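Local coordinates for cell division control protein 45 cdc45 putative (Entamoeba histolytica, PDB 6CC2) that probably acts in DNA replication as the Cdc45 component of the CMG helicase, as its relatives in other eukaryotes do, at residues 258-263 with 398-403; 265-270 with 299-304; 309-314 with 347-352; 320-325 with 336-341. All coordinates share one frame; numbering follows the deposited sequence. Where two conformers were deposited one is given.

Overall arrangement
All four contacts lie on the same side of the centre of the chain, with the centres of any two about 14 to 17 Å apart. Contact 1 closes a long loop in the chain, and contacts 2, 3 and 4 are nested inside it. The loop 258-263 is the common neighbour: the backbone O of Met260 takes a probable hydrogen bond from Ser270 OG of contact 2 (2.7 Å), Arg263 NE reaches Ser351 O of contact 3 (2.8 Å), and Gln258 N bonds to Leu337 O of contact 4 (2.8 Å). Phe321 of helix 315-331 joins contacts 2 and 4. A 1,2-ethanediol molecule, probably from the crystallisation liquor, sits beside Arg263.

Contact 1 (258-263 with 398-403); sequences QLMLLR and AKCIES. With EDO (1,2-ethanediol), chain K.
Leu261 meets Cys400 and Ile401 where a type II beta turn, Leu259 to Leu262, packs its outer corner against helix 393-417. The turn follows strand 251-257 and is closed by a bond from Leu262 N to Leu259 O (3.3 Å); Leu261, with positive phi (56°), occupies its third position and directs its side chain at the helix.

The apolar part of the contact centres on one methyl. Leu261 CD1 rests 3.7 Å from Cys400 SG and also touches Cys400 CB, while Ile401, next to Cys400 on the helix, brings CG1 to 4.2 Å from Leu261 CD1. Cys400 carries SG opposite its own backbone N (chi1 -174°), which brings the sulfur to the methyl. Met260, a selenomethionine, adds a looser approach: its SE lies 4.3 Å from Cys400 SG. Trp265 borders this patch, touching both Met260 and Ile401, and helix 354-364 supplies His359 against Met260 and Ser363 against Cys400.

Arg263, just after the turn, takes no part in the packing on the helix. It forms salt bridges to Asp256 through NH1 and to Asp356 through NH2, so both terminal nitrogens are held by carboxylates. A 1,2-ethanediol molecule meets the edge of this guanidinium in its plane: Arg263 NH1 donates to its O2 at 3.0 Å, with an N-H...O angle of 149°.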
loop_
_atom_site.group_PDB
_atom_site.type_symbol
_atom_site.label_atom_id
_atom_site.label_comp_id
_atom_site.label_asym_id
_atom_site.label_seq_id
_atom_site.Cartn_x
_atom_site.Cartn_y
_atom_site.Cartn_z
ATOM N N GLN A 258 -3.063 17.388 3.339
ATOM C CA GLN A 258 -2.564 16.008 3.328
ATOM C C GLN A 258 -1.079 15.944 2.958
ATOM O O GLN A 258 -0.666 15.274 2.018
ATOM C CB GLN A 258 -3.395 15.158 2.374
ATOM C CG GLN A 258 -4.861 15.068 2.774
ATOM C CD GLN A 258 -5.050 14.481 4.149
ATOM O OE1 GLN A 258 -4.119 13.911 4.741
ATOM N NE2 GLN A 258 -6.253 14.589 4.674
ATOM N N LEU A 259 -0.276 16.662 3.722
ATOM C CA LEU A 259 1.179 16.479 3.668
ATOM C C LEU A 259 1.541 15.308 4.574
ATOM O O LEU A 259 0.996 15.160 5.676
ATOM C CB LEU A 259 1.907 17.739 4.110
ATOM C CG LEU A 259 1.710 18.972 3.228
ATOM C CD1 LEU A 259 2.441 20.151 3.850
ATOM C CD2 LEU A 259 2.221 18.714 1.806
HETATM N N MSE A 260 2.431 14.460 4.091
HETATM C CA MSE A 260 2.736 13.198 4.770
HETATM C C MSE A 260 3.207 13.373 6.195
HETATM O O MSE A 260 4.263 13.999 6.448
HETATM C CB MSE A 260 3.850 12.444 3.962
HETATM C CG MSE A 260 4.360 11.224 4.686
HETATM SE SE MSE A 260 5.659 10.252 3.569
HETATM C CE MSE A 260 6.860 11.637 3.086
ATOM N N LEU A 261 2.431 12.841 7.144
ATOM C CA LEU A 261 2.774 12.804 8.557
ATOM C C LEU A 261 3.083 14.183 9.145
ATOM O O LEU A 261 3.812 14.287 10.122
ATOM C CB LEU A 261 3.952 11.848 8.803
ATOM C CG LEU A 261 3.609 10.375 8.607
ATOM C CD1 LEU A 261 4.872 9.528 8.814
ATOM C CD2 LEU A 261 2.533 9.917 9.561
ATOM N N LEU A 262 2.491 15.236 8.575
ATOM C CA LEU A 262 2.790 16.601 8.997
ATOM C C LEU A 262 2.716 16.775 10.516
ATOM O O LEU A 262 3.630 17.324 11.126
ATOM C CB LEU A 262 1.832 17.558 8.294
ATOM C CG LEU A 262 1.937 19.058 8.630
ATOM C CD1 LEU A 262 3.303 19.585 8.246
ATOM C CD2 LEU A 262 0.832 19.861 7.963
ATOM N N ARG A 263 1.616 16.359 11.142
ATOM C CA ARG A 263 1.460 16.562 12.571
ATOM C C ARG A 263 2.510 15.823 13.381
ATOM O O ARG A 263 2.760 16.185 14.527
ATOM C CB ARG A 263 0.054 16.144 13.007
ATOM C CG ARG A 263 -1.032 17.139 12.638
ATOM C CD ARG A 263 -2.427 16.651 13.084
ATOM N NE ARG A 263 -2.765 15.420 12.366
ATOM C CZ ARG A 263 -3.229 15.391 11.123
ATOM N NH1 ARG A 263 -3.466 16.511 10.454
ATOM N NH2 ARG A 263 -3.468 14.226 10.546
ATOM N N ALA A 398 8.307 6.909 12.940
ATOM C CA ALA A 398 9.760 7.055 12.821
ATOM C C ALA A 398 10.304 6.250 11.650
ATOM O O ALA A 398 11.182 6.732 10.909
ATOM C CB ALA A 398 10.443 6.621 14.117
ATOM N N LYS A 399 9.814 5.015 11.477
ATOM C CA LYS A 399 10.295 4.191 10.374
ATOM C C LYS A 399 9.938 4.827 9.033
ATOM O O LYS A 399 10.771 4.869 8.109
ATOM C CB LYS A 399 9.712 2.785 10.457
ATOM C CG LYS A 399 10.289 1.818 9.430
ATOM C CD LYS A 399 9.700 0.394 9.602
ATOM C CE LYS A 399 10.271 -0.565 8.561
ATOM N NZ LYS A 399 9.698 -1.944 8.703
ATOM N N CYS A 400 8.711 5.341 8.918
ATOM C CA CYS A 400 8.284 5.993 7.687
ATOM C C CYS A 400 9.129 7.229 7.402
ATOM O O CYS A 400 9.534 7.469 6.264
ATOM C CB CYS A 400 6.789 6.358 7.811
ATOM S SG CYS A 400 6.076 7.018 6.335
ATOM N N ILE A 401 9.361 8.049 8.423
ATOM C CA ILE A 401 10.135 9.268 8.246
ATOM C C ILE A 401 11.562 8.942 7.821
ATOM O O ILE A 401 12.096 9.518 6.869
ATOM C CB ILE A 401 10.108 10.101 9.537
ATOM C CG1 ILE A 401 8.740 10.796 9.670
ATOM C CG2 ILE A 401 11.243 11.108 9.550
ATOM C CD1 ILE A 401 8.502 11.427 11.033
ATOM N N GLU A 402 12.200 8.013 8.526
ATOM C CA GLU A 402 13.571 7.652 8.199
ATOM C C GLU A 402 13.681 7.088 6.782
ATOM O O GLU A 402 14.597 7.463 6.033
ATOM C CB GLU A 402 14.106 6.638 9.214
ATOM C CG GLU A 402 15.547 6.226 8.956
ATOM C CD GLU A 402 16.077 5.265 10.000
ATOM O OE1 GLU A 402 15.308 4.891 10.910
ATOM O OE2 GLU A 402 17.264 4.884 9.911
ATOM N N SER A 403 12.770 6.188 6.405
ATOM C CA SER A 403 12.832 5.591 5.073
ATOM C C SER A 403 12.672 6.657 3.999
ATOM O O SER A 403 13.420 6.685 3.020
ATOM C CB SER A 403 11.766 4.507 4.924
ATOM O OG SER A 403 12.002 3.426 5.824
HETATM C C1 EDO K . -3.061 20.707 8.913
HETATM O O1 EDO K . -3.921 21.746 9.392
HETATM C C2 EDO K . -2.509 19.922 10.100
HETATM O O2 EDO K . -3.589 19.442 10.908
#

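Contact 2 (265-270 with 299-304); sequences WTLYDS and MGIPLS
Leu267 and Tyr268 open helix 267-273 and face the link 299-304, in which a Schellman motif at Gly300 ends helix 288-298 and Pro302 then sits at the N-cap position of helix 303-306. The contact therefore joins three short helices of the all-helical region between residues 267 and 306.

Leu267 can be followed outward. Its CB points toward the link, and CG continues that way, lying opposite the backbone N (chi1 169°). There the branch divides. CD2 reaches Ile301 CD1 tip to tip at 3.8 Å and, also end on, the methyl CE of the selenomethionine Met299 at 4.2 Å; CD1 instead packs on Phe321 of helix 315-331, which also touches Ile301. The two methyls of this leucine thus touch both segment 299-304 and helix 315-331.

One residue on, Tyr268 meets Leu303 obliquely. The hydroxyl end is anchored by a hydrogen bond to Asp293 OD1 of helix 288-298, while Leu303 CD2 lies 3.7 Å from Tyr268 CE1 and also touches CD1. Thr266 starts the helix as its N-cap: Asp269 N donates to Thr266 OG1 at 3.1 Å in a nearly straight bond, N-H...O 165°.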
loop_
_atom_site.group_PDB
_atom_site.type_symbol
_atom_site.label_atom_id
_atom_site.label_comp_id
_atom_site.label_asym_id
_atom_site.label_seq_id
_atom_site.Cartn_x
_atom_site.Cartn_y
_atom_site.Cartn_z
ATOM N N TRP A 265 5.739 15.334 12.311
ATOM C CA TRP A 265 7.011 15.638 11.664
ATOM C C TRP A 265 7.246 17.134 11.811
ATOM O O TRP A 265 6.921 17.723 12.857
ATOM C CB TRP A 265 6.962 15.200 10.205
ATOM C CG TRP A 265 8.253 14.862 9.564
ATOM C CD1 TRP A 265 9.498 15.065 10.044
ATOM C CD2 TRP A 265 8.410 14.189 8.300
ATOM N NE1 TRP A 265 10.440 14.578 9.155
ATOM C CE2 TRP A 265 9.790 14.050 8.071
ATOM C CE3 TRP A 265 7.514 13.711 7.348
ATOM C CZ2 TRP A 265 10.296 13.438 6.932
ATOM C CZ3 TRP A 265 8.022 13.112 6.220
ATOM C CH2 TRP A 265 9.398 12.976 6.025
ATOM N N THR A 266 7.844 17.741 10.784
ATOM C CA THR A 266 8.059 19.182 10.694
ATOM C C THR A 266 7.464 19.669 9.380
ATOM O O THR A 266 7.366 18.911 8.417
ATOM C CB THR A 266 9.530 19.583 10.735
ATOM O OG1 THR A 266 10.190 19.170 9.519
ATOM C CG2 THR A 266 10.265 18.970 11.939
ATOM N N LEU A 267 7.086 20.951 9.332
ATOM C CA LEU A 267 6.585 21.506 8.076
ATOM C C LEU A 267 7.615 21.347 6.972
ATOM O O LEU A 267 7.294 20.923 5.857
ATOM C CB LEU A 267 6.230 22.974 8.263
ATOM C CG LEU A 267 5.945 23.744 6.966
ATOM C CD1 LEU A 267 4.802 23.117 6.198
ATOM C CD2 LEU A 267 5.664 25.224 7.277
ATOM N N TYR A 268 8.872 21.672 7.279
ATOM C CA TYR A 268 9.935 21.670 6.285
ATOM C C TYR A 268 10.080 20.307 5.635
ATOM O O TYR A 268 10.075 20.191 4.407
ATOM C CB TYR A 268 11.238 22.090 6.963
ATOM C CG TYR A 268 12.408 22.325 6.049
ATOM C CD1 TYR A 268 12.633 23.574 5.480
ATOM C CD2 TYR A 268 13.296 21.310 5.777
ATOM C CE1 TYR A 268 13.713 23.808 4.659
ATOM C CE2 TYR A 268 14.392 21.529 4.940
ATOM C CZ TYR A 268 14.588 22.778 4.385
ATOM O OH TYR A 268 15.658 23.000 3.562
ATOM N N ASP A 269 10.215 19.260 6.447
ATOM C CA ASP A 269 10.488 17.943 5.905
ATOM C C ASP A 269 9.232 17.241 5.419
ATOM O O ASP A 269 9.293 16.490 4.445
ATOM C CB ASP A 269 11.200 17.114 6.951
ATOM C CG ASP A 269 12.714 17.322 6.902
ATOM O OD1 ASP A 269 13.241 17.459 5.781
ATOM O OD2 ASP A 269 13.349 17.383 7.961
ATOM N N SER A 270 8.077 17.495 6.038
ATOM C CA SER A 270 6.851 16.889 5.524
ATOM C C SER A 270 6.573 17.391 4.118
ATOM O O SER A 270 6.263 16.618 3.207
ATOM C CB SER A 270 5.686 17.188 6.465
ATOM O OG SER A 270 4.477 16.649 5.949
HETATM N N MSE A 299 6.709 32.159 2.122
HETATM C CA MSE A 299 5.563 32.021 3.015
HETATM C C MSE A 299 5.695 32.922 4.241
HETATM O O MSE A 299 4.747 33.071 5.020
HETATM C CB MSE A 299 5.403 30.565 3.455
HETATM C CG MSE A 299 5.096 29.641 2.317
HETATM SE SE MSE A 299 4.651 27.853 2.963
HETATM C CE MSE A 299 6.297 27.421 3.799
ATOM N N GLY A 300 6.870 33.526 4.396
ATOM C CA GLY A 300 7.149 34.342 5.559
ATOM C C GLY A 300 7.410 33.558 6.816
ATOM O O GLY A 300 7.208 34.079 7.920
ATOM N N ILE A 301 7.857 32.316 6.689
ATOM C CA ILE A 301 8.122 31.449 7.832
ATOM C C ILE A 301 9.630 31.267 7.961
ATOM O O ILE A 301 10.264 30.749 7.033
ATOM C CB ILE A 301 7.420 30.095 7.679
ATOM C CG1 ILE A 301 5.907 30.296 7.545
ATOM C CG2 ILE A 301 7.747 29.181 8.852
ATOM C CD1 ILE A 301 5.150 29.036 7.160
ATOM N N PRO A 302 10.237 31.636 9.083
ATOM C CA PRO A 302 11.675 31.380 9.248
ATOM C C PRO A 302 11.969 29.886 9.346
ATOM O O PRO A 302 11.132 29.081 9.759
ATOM C CB PRO A 302 12.033 32.116 10.549
ATOM C CG PRO A 302 10.750 32.223 11.297
ATOM C CD PRO A 302 9.650 32.316 10.253
ATOM N N LEU A 303 13.193 29.517 8.965
ATOM C CA LEU A 303 13.568 28.105 9.039
ATOM C C LEU A 303 13.530 27.585 10.473
ATOM O O LEU A 303 13.257 26.400 10.697
ATOM C CB LEU A 303 14.953 27.902 8.437
ATOM C CG LEU A 303 15.060 28.024 6.920
ATOM C CD1 LEU A 303 16.484 27.669 6.486
ATOM C CD2 LEU A 303 14.068 27.131 6.192
ATOM N N SER A 304 13.784 28.443 11.455
ATOM C CA SER A 304 13.721 28.011 12.848
ATOM C C SER A 304 12.314 27.566 13.230
ATOM O O SER A 304 12.149 26.729 14.124
ATOM C CB SER A 304 14.178 29.140 13.770
ATOM O OG SER A 304 13.295 30.238 13.673
#

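Contact 3 (309-314 with 347-352); sequences SYKTMS and GMDYSI
Lys311 reaches Ser351 with a chain extended beyond CG: chi1 of -76° sets CG anti to the carbonyl carbon, and chi2 to chi4 stay near 180° and carry NZ across the gap between the two loops. Ser351 holds OG between its own backbone N and carbonyl carbon (chi1 71°), where the hydroxyl can receive the lysine. Lys311 NZ donates to Ser351 OG at 3.0 Å, while the lysine CE lies alongside the same serine, against OG and CB.

The serine is itself placed by Asp349. Asp349 OD1 accepts from Ser351 N at 2.8 Å, nearly along the C-O axis of the carboxylate, which makes an Asx turn, and it also accepts from Ser351 OG at 2.6 Å on its syn side. OD1 thus takes both the backbone N-H and the hydroxyl of Ser351; the second bond orients the hydroxyl, whose oxygen accepts from the lysine. The turn lies between strand 338-344 and helix 354-364, and Lys311 lies in the loop leading to helix 315-331, so the pair ties two surface loops together.

Asp349 OD2 and Lys311 NZ, of opposite charge, stay 4.3 Å apart. A water bridges them: it donates to Asp349 OD2 at 2.8 Å and accepts a weak bond from Lys311 NZ at 3.3 Å.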
loop_
_atom_site.group_PDB
_atom_site.type_symbol
_atom_site.label_atom_id
_atom_site.label_comp_id
_atom_site.label_asym_id
_atom_site.label_seq_id
_atom_site.Cartn_x
_atom_site.Cartn_y
_atom_site.Cartn_z
ATOM N N SER A 309 9.359 20.788 15.357
ATOM C CA SER A 309 8.177 19.935 15.329
ATOM C C SER A 309 6.931 20.765 15.015
ATOM O O SER A 309 6.737 21.850 15.563
ATOM C CB SER A 309 8.023 19.235 16.682
ATOM O OG SER A 309 6.683 18.849 16.906
ATOM N N TYR A 310 6.109 20.262 14.094
ATOM C CA TYR A 310 4.891 20.975 13.722
ATOM C C TYR A 310 3.993 21.201 14.925
ATOM O O TYR A 310 3.310 22.235 15.016
ATOM C CB TYR A 310 4.168 20.191 12.638
ATOM C CG TYR A 310 2.974 20.913 12.040
ATOM C CD1 TYR A 310 3.156 21.907 11.090
ATOM C CD2 TYR A 310 1.689 20.595 12.412
ATOM C CE1 TYR A 310 2.080 22.552 10.532
ATOM C CE2 TYR A 310 0.603 21.232 11.854
ATOM C CZ TYR A 310 0.816 22.223 10.923
ATOM O OH TYR A 310 -0.266 22.877 10.369
ATOM N N LYS A 311 3.995 20.269 15.883
ATOM C CA LYS A 311 3.141 20.440 17.053
ATOM C C LYS A 311 3.556 21.639 17.901
ATOM O O LYS A 311 2.715 22.224 18.584
ATOM C CB LYS A 311 3.136 19.171 17.898
ATOM C CG LYS A 311 2.273 18.076 17.281
ATOM C CD LYS A 311 2.203 16.819 18.141
ATOM C CE LYS A 311 1.285 15.783 17.485
ATOM N NZ LYS A 311 1.187 14.533 18.290
ATOM N N THR A 312 4.833 22.021 17.877
ATOM C CA THR A 312 5.268 23.170 18.657
ATOM C C THR A 312 5.437 24.437 17.821
ATOM O O THR A 312 5.607 25.512 18.393
ATOM C CB THR A 312 6.579 22.859 19.391
ATOM O OG1 THR A 312 7.608 22.549 18.453
ATOM C CG2 THR A 312 6.387 21.682 20.343
HETATM N N MSE A 313 5.372 24.334 16.498
HETATM C CA MSE A 313 5.389 25.526 15.636
HETATM C C MSE A 313 4.189 26.388 16.007
HETATM O O MSE A 313 3.108 25.891 16.284
HETATM C CB MSE A 313 5.374 25.140 14.165
HETATM C CG MSE A 313 5.783 26.296 13.283
HETATM SE SE MSE A 313 5.911 25.859 11.428
HETATM C CE MSE A 313 4.014 25.694 10.990
ATOM N N SER A 314 4.379 27.704 16.067
ATOM C CA SER A 314 3.313 28.567 16.539
ATOM C C SER A 314 2.105 28.482 15.610
ATOM O O SER A 314 2.241 28.251 14.405
ATOM C CB SER A 314 3.796 30.012 16.615
ATOM O OG SER A 314 3.857 30.577 15.334
ATOM N N GLY A 347 -6.746 8.374 24.110
ATOM C CA GLY A 347 -6.587 9.135 25.337
ATOM C C GLY A 347 -6.946 10.590 25.098
ATOM O O GLY A 347 -8.086 10.917 24.760
HETATM N N MSE A 348 -5.969 11.483 25.255
HETATM C CA MSE A 348 -6.186 12.902 25.049
HETATM C C MSE A 348 -5.659 13.365 23.687
HETATM O O MSE A 348 -5.719 14.539 23.353
HETATM C CB MSE A 348 -5.506 13.713 26.153
HETATM C CG MSE A 348 -6.144 13.551 27.527
HETATM SE SE MSE A 348 -7.974 14.232 27.585
HETATM C CE MSE A 348 -7.614 16.106 27.169
ATOM N N ASP A 349 -5.141 12.423 22.912
ATOM C CA ASP A 349 -4.437 12.708 21.659
ATOM C C ASP A 349 -5.395 12.481 20.494
ATOM O O ASP A 349 -5.826 11.351 20.245
ATOM C CB ASP A 349 -3.207 11.811 21.546
ATOM C CG ASP A 349 -2.375 12.086 20.312
ATOM O OD1 ASP A 349 -2.846 12.789 19.396
ATOM O OD2 ASP A 349 -1.229 11.582 20.252
ATOM N N TYR A 350 -5.726 13.560 19.784
ATOM C CA TYR A 350 -6.575 13.514 18.590
ATOM C C TYR A 350 -5.797 13.890 17.334
ATOM O O TYR A 350 -6.371 14.362 16.348
ATOM C CB TYR A 350 -7.800 14.421 18.757
ATOM C CG TYR A 350 -9.134 13.773 18.468
ATOM C CD1 TYR A 350 -9.291 12.877 17.406
ATOM C CD2 TYR A 350 -10.242 14.060 19.250
ATOM C CE1 TYR A 350 -10.519 12.280 17.159
ATOM C CE2 TYR A 350 -11.475 13.478 19.012
ATOM C CZ TYR A 350 -11.609 12.597 17.953
ATOM O OH TYR A 350 -12.852 12.020 17.714
ATOM N N SER A 351 -4.486 13.656 17.333
ATOM C CA SER A 351 -3.633 14.086 16.231
ATOM C C SER A 351 -3.350 12.994 15.203
ATOM O O SER A 351 -2.695 13.271 14.197
ATOM C CB SER A 351 -2.290 14.615 16.786
ATOM O OG SER A 351 -1.486 13.553 17.295
ATOM N N ILE A 352 -3.855 11.779 15.404
ATOM C CA ILE A 352 -3.576 10.671 14.505
ATOM C C ILE A 352 -4.778 10.465 13.588
ATOM O O ILE A 352 -5.839 9.988 14.032
ATOM C CB ILE A 352 -3.253 9.388 15.284
ATOM C CG1 ILE A 352 -2.031 9.589 16.188
ATOM C CG2 ILE A 352 -3.000 8.255 14.298
ATOM C CD1 ILE A 352 -1.647 8.370 17.018
HETATM O O HOH W 1 0.775 11.236 18.357
#

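Contact 4 (320-325 with 336-341)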
loop_
_atom_site.group_PDB
_atom_site.type_symbol
_atom_site.label_atom_id
_atom_site.label_comp_id
_atom_site.label_asym_id
_atom_site.label_seq_id
_atom_site.Cartn_x
_atom_site.Cartn_y
_atom_site.Cartn_z
ATOM N N LYS A 320 -0.152 31.092 8.490
ATOM C CA LYS A 320 0.553 31.570 7.301
ATOM C C LYS A 320 0.754 30.448 6.297
ATOM O O LYS A 320 0.541 30.627 5.090
ATOM C CB LYS A 320 1.914 32.174 7.678
ATOM C CG LYS A 320 1.865 33.611 8.149
ATOM C CD LYS A 320 3.258 34.090 8.609
ATOM C CE LYS A 320 3.612 35.451 8.032
ATOM N NZ LYS A 320 4.526 36.188 8.924
ATOM N N PHE A 321 1.192 29.283 6.777
ATOM C CA PHE A 321 1.425 28.135 5.901
ATOM C C PHE A 321 0.142 27.724 5.191
ATOM O O PHE A 321 0.120 27.554 3.966
ATOM C CB PHE A 321 2.001 26.991 6.737
ATOM C CG PHE A 321 1.715 25.623 6.189
ATOM C CD1 PHE A 321 2.290 25.190 5.014
ATOM C CD2 PHE A 321 0.863 24.764 6.875
ATOM C CE1 PHE A 321 2.018 23.915 4.523
ATOM C CE2 PHE A 321 0.584 23.500 6.387
ATOM C CZ PHE A 321 1.164 23.079 5.207
ATOM N N LEU A 322 -0.952 27.592 5.937
ATOM C CA LEU A 322 -2.210 27.168 5.336
ATOM C C LEU A 322 -2.674 28.151 4.268
ATOM O O LEU A 322 -3.093 27.751 3.175
ATOM C CB LEU A 322 -3.279 27.023 6.417
ATOM C CG LEU A 322 -4.732 26.902 5.960
ATOM C CD1 LEU A 322 -4.932 25.695 5.058
ATOM C CD2 LEU A 322 -5.671 26.832 7.166
ATOM N N LEU A 323 -2.624 29.445 4.566
ATOM C CA LEU A 323 -3.098 30.426 3.593
ATOM C C LEU A 323 -2.223 30.423 2.347
ATOM O O LEU A 323 -2.735 30.486 1.224
ATOM C CB LEU A 323 -3.116 31.811 4.222
ATOM C CG LEU A 323 -3.629 32.946 3.329
ATOM C CD1 LEU A 323 -5.021 32.617 2.815
ATOM C CD2 LEU A 323 -3.634 34.277 4.082
ATOM N N LYS A 324 -0.903 30.357 2.526
ATOM C CA LYS A 324 0.002 30.336 1.387
ATOM C C LYS A 324 -0.186 29.077 0.552
ATOM O O LYS A 324 -0.198 29.151 -0.686
ATOM C CB LYS A 324 1.447 30.450 1.878
ATOM C CG LYS A 324 1.833 31.868 2.342
ATOM C CD LYS A 324 1.794 32.832 1.180
ATOM C CE LYS A 324 2.710 34.037 1.408
ATOM N NZ LYS A 324 2.701 34.951 0.250
HETATM N N MSE A 325 -0.361 27.921 1.204
HETATM C CA MSE A 325 -0.506 26.655 0.502
HETATM C C MSE A 325 -1.818 26.597 -0.269
HETATM O O MSE A 325 -1.887 26.000 -1.349
HETATM C CB MSE A 325 -0.412 25.489 1.472
HETATM C CG MSE A 325 1.001 25.136 1.887
HETATM SE SE MSE A 325 2.094 24.467 0.392
HETATM C CE MSE A 325 1.027 22.935 -0.104
ATOM N N ASN A 336 -6.216 18.908 -4.688
ATOM C CA ASN A 336 -6.519 17.674 -3.958
ATOM C C ASN A 336 -5.617 17.478 -2.747
ATOM O O ASN A 336 -5.725 16.455 -2.061
ATOM C CB ASN A 336 -6.400 16.451 -4.858
ATOM C CG ASN A 336 -7.609 16.253 -5.736
ATOM O OD1 ASN A 336 -8.680 16.779 -5.462
ATOM N ND2 ASN A 336 -7.435 15.491 -6.807
ATOM N N LEU A 337 -4.708 18.410 -2.474
ATOM C CA LEU A 337 -3.978 18.339 -1.216
ATOM C C LEU A 337 -4.923 18.500 -0.031
ATOM O O LEU A 337 -4.647 17.994 1.061
ATOM C CB LEU A 337 -2.901 19.406 -1.180
ATOM C CG LEU A 337 -2.030 19.442 0.073
ATOM C CD1 LEU A 337 -1.281 18.146 0.262
ATOM C CD2 LEU A 337 -1.088 20.610 -0.028
ATOM N N PHE A 338 -6.036 19.205 -0.218
ATOM C CA PHE A 338 -6.982 19.440 0.869
ATOM C C PHE A 338 -8.097 18.412 0.738
ATOM O O PHE A 338 -8.915 18.478 -0.191
ATOM C CB PHE A 338 -7.504 20.870 0.829
ATOM C CG PHE A 338 -6.425 21.884 1.043
ATOM C CD1 PHE A 338 -5.982 22.180 2.320
ATOM C CD2 PHE A 338 -5.818 22.511 -0.040
ATOM C CE1 PHE A 338 -4.975 23.110 2.524
ATOM C CE2 PHE A 338 -4.814 23.432 0.160
ATOM C CZ PHE A 338 -4.394 23.729 1.448
ATOM N N LEU A 339 -8.105 17.454 1.649
ATOM C CA LEU A 339 -9.100 16.394 1.693
ATOM C C LEU A 339 -9.472 16.161 3.148
ATOM O O LEU A 339 -8.654 16.391 4.044
ATOM C CB LEU A 339 -8.563 15.080 1.104
ATOM C CG LEU A 339 -8.138 15.108 -0.363
ATOM C CD1 LEU A 339 -7.442 13.777 -0.688
ATOM C CD2 LEU A 339 -9.309 15.313 -1.271
ATOM N N PRO A 340 -10.681 15.671 3.409
ATOM C CA PRO A 340 -11.043 15.322 4.789
ATOM C C PRO A 340 -10.176 14.189 5.316
ATOM O O PRO A 340 -9.825 13.262 4.591
ATOM C CB PRO A 340 -12.518 14.904 4.678
ATOM C CG PRO A 340 -12.681 14.446 3.261
ATOM C CD PRO A 340 -11.770 15.377 2.458
ATOM N N SER A 341 -9.803 14.302 6.580
ATOM C CA SER A 341 -9.110 13.262 7.327
ATOM C C SER A 341 -10.059 12.675 8.370
ATOM O O SER A 341 -10.845 13.406 8.988
ATOM C CB SER A 341 -7.879 13.819 8.040
ATOM O OG SER A 341 -6.777 13.954 7.177
#
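Phe338 projects from the start of strand 338-344 toward helix 315-331 and brings the CE1-CZ-CE2 end of its ring up to two residues about one turn apart, Leu322 and Met325. Leu322 crosses the ring obliquely rather than lying flat on it: its CD1 comes to 3.6 Å from Phe338 CE1 and also touches CZ. The leucine CG lies opposite the backbone N (chi1 166°), a rotation that brings CD1 to the CE1-CZ side of the ring.

Met325 meets the same ring differently. Its backbone O stands at the ring edge, close to the ring plane, 4.2 Å from Phe338 CE2, and its CB lies 4.4 Å from Phe338 CZ. Helix backbone and side chain thus both border the outer end of the phenylalanine. Further residues of the helix, Glu326 and Ser329, also touch Phe338.

Beyond CB, the selenomethionine chain of Met325 bends at chi2 (-65°) and again at chi3, and runs at about a right angle to the side chain of Leu337. Both of these side chains point into the interface, and Leu337 is also packed on Cys257 of strand 251-257.

Helix and strand are consecutive in the chain, joined by a short connection that includes Phe334, which touches Met325 as well. The arrangement is that of a helix packed against the outer strand 338-344 of a three-stranded mixed sheet, whose other strands are 251-257, antiparallel to it, and 237-238.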